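Local coordinates for antiterminator Q protein (PDB 6JNY), which probably acts on the RNA polymerase of the infected host as a phage antitermination factor, letting transcription read through terminators, at residues Asp77-Gly82 and Asp131-Ala136. Numbering follows the deposited sequence.
Sequences DKKAFG and DEILNA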
# COMPACT_ATOMS: atom_id res chain seq x y z
N ASP A 77 1.30 -6.32 8.05
CA ASP A 77 1.56 -7.07 6.82
C ASP A 77 2.65 -6.32 6.06
O ASP A 77 2.34 -5.46 5.24
CB ASP A 77 0.28 -7.20 6.02
CG ASP A 77 0.41 -8.15 4.84
OD1 ASP A 77 1.54 -8.47 4.43
OD2 ASP A 77 -0.64 -8.59 4.32
N LYS A 78 3.91 -6.66 6.34
CA LYS A 78 5.01 -5.93 5.73
C LYS A 78 5.03 -6.07 4.22
O LYS A 78 5.40 -5.12 3.53
CB LYS A 78 6.35 -6.39 6.32
CG LYS A 78 6.61 -5.89 7.73
CD LYS A 78 7.92 -6.46 8.26
CE LYS A 78 8.23 -5.94 9.66
NZ LYS A 78 8.52 -4.48 9.66
N LYS A 79 4.62 -7.23 3.70
CA LYS A 79 4.57 -7.43 2.25
C LYS A 79 3.60 -6.45 1.61
O LYS A 79 3.94 -5.75 0.64
CB LYS A 79 4.16 -8.87 1.95
CG LYS A 79 4.17 -9.25 0.47
CD LYS A 79 3.57 -10.64 0.30
CE LYS A 79 3.57 -11.08 -1.15
NZ LYS A 79 2.79 -12.35 -1.35
N ALA A 80 2.38 -6.36 2.16
CA ALA A 80 1.39 -5.43 1.64
C ALA A 80 1.83 -3.99 1.82
O ALA A 80 1.61 -3.15 0.93
CB ALA A 80 0.04 -5.67 2.31
N PHE A 81 2.45 -3.68 2.96
CA PHE A 81 2.97 -2.33 3.19
C PHE A 81 3.96 -1.95 2.09
O PHE A 81 3.87 -0.86 1.52
CB PHE A 81 3.62 -2.29 4.58
CG PHE A 81 3.65 -0.93 5.25
CD1 PHE A 81 3.52 0.26 4.53
CD2 PHE A 81 3.83 -0.85 6.63
CE1 PHE A 81 3.56 1.49 5.19
CE2 PHE A 81 3.88 0.37 7.29
CZ PHE A 81 3.75 1.54 6.58
N GLY A 82 4.87 -2.86 1.75
CA GLY A 82 5.83 -2.56 0.71
C GLY A 82 5.18 -2.34 -0.65
O GLY A 82 5.57 -1.45 -1.40
N ASP A 131 -3.09 -6.82 -7.33
CA ASP A 131 -4.33 -6.06 -7.35
C ASP A 131 -5.14 -6.30 -6.09
O ASP A 131 -5.68 -5.36 -5.50
CB ASP A 131 -5.13 -6.44 -8.60
CG ASP A 131 -4.78 -5.60 -9.80
OD1 ASP A 131 -3.56 -5.38 -10.03
OD2 ASP A 131 -5.70 -5.16 -10.52
N GLU A 132 -5.22 -7.57 -5.66
CA GLU A 132 -6.01 -7.89 -4.47
C GLU A 132 -5.37 -7.31 -3.21
O GLU A 132 -6.07 -6.85 -2.31
CB GLU A 132 -6.14 -9.41 -4.33
CG GLU A 132 -7.15 -10.04 -5.27
CD GLU A 132 -7.03 -11.55 -5.31
OE1 GLU A 132 -6.24 -12.11 -4.51
OE2 GLU A 132 -7.74 -12.18 -6.12
N ILE A 133 -4.04 -7.35 -3.13
CA ILE A 133 -3.35 -6.79 -1.97
C ILE A 133 -3.58 -5.29 -1.88
O ILE A 133 -3.87 -4.75 -0.80
CB ILE A 133 -1.86 -7.18 -2.01
CG1 ILE A 133 -1.69 -8.67 -1.73
CG2 ILE A 133 -1.04 -6.32 -1.04
CD1 ILE A 133 -0.32 -9.20 -2.14
N LEU A 134 -3.47 -4.58 -3.01
CA LEU A 134 -3.72 -3.14 -2.98
C LEU A 134 -5.17 -2.85 -2.58
O LEU A 134 -5.42 -1.98 -1.74
CB LEU A 134 -3.38 -2.51 -4.34
CG LEU A 134 -1.88 -2.34 -4.59
CD1 LEU A 134 -1.65 -2.06 -6.09
CD2 LEU A 134 -1.33 -1.22 -3.75
N ASN A 135 -6.12 -3.59 -3.15
CA ASN A 135 -7.52 -3.39 -2.82
C ASN A 135 -7.77 -3.65 -1.34
O ASN A 135 -8.45 -2.86 -0.69
CB ASN A 135 -8.39 -4.29 -3.68
CG ASN A 135 -9.86 -4.10 -3.40
OD1 ASN A 135 -10.45 -4.82 -2.58
ND2 ASN A 135 -10.46 -3.12 -4.05
N ALA A 136 -7.19 -4.72 -0.81
CA ALA A 136 -7.42 -5.05 0.59
C ALA A 136 -6.80 -4.00 1.50
O ALA A 136 -7.37 -3.65 2.54
CB ALA A 136 -6.82 -6.42 0.88
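The backbone N of A80, the residue whose methyl meets I133, donates to OD1 of D77 at 3.2 Å. The N-H points almost straight at its acceptor (171°), but the oxygen is met from well above the carboxylate plane, 72° out of it. This is the N-cap bond of helix 78-90: the D77 side chain takes up an amide of the first turn, which has no preceding helical carbonyl to use. The regular backbone bonding then begins with F81 N to D77 O (2.9 Å). Just beyond the cap, the helix meets the long helix 123-155, with the CA atoms of A80 and I133 6.1 Å apart. I133 carries the contact from its side. Its CG2 methyl, anti to the backbone N (chi1 of -71° for CG1), rests on A80, 3.6 Å from CB and 3.7 Å from CA, so the branch touches both the methyl and the backbone of the small residue. The other branch continues in an extended chain to CD1, which lies loosely alongside CE of K79 at 4.4 Å. K79 itself is fully extended; its NZ hydrogen-bonds to Y101 OH on helix 94-103, and I133 also touches that tyrosine. Farther along helix 78-90, I83 gives I133 another apolar neighbour, while A80 leans on M74 of helix 60-74. The contact therefore joins the first turn of helix 78-90 to the first half of helix 123-155 in a mostly helical fold. No hydrogen bond or salt bridge links the two segments: across the interface there is only van der Waals contact between aliphatic groups, and the small side chain of A80 probably lets the two backbones come this close, whereas the D77 cap bond stays within its own segment and the amine of K79 turns to Y101.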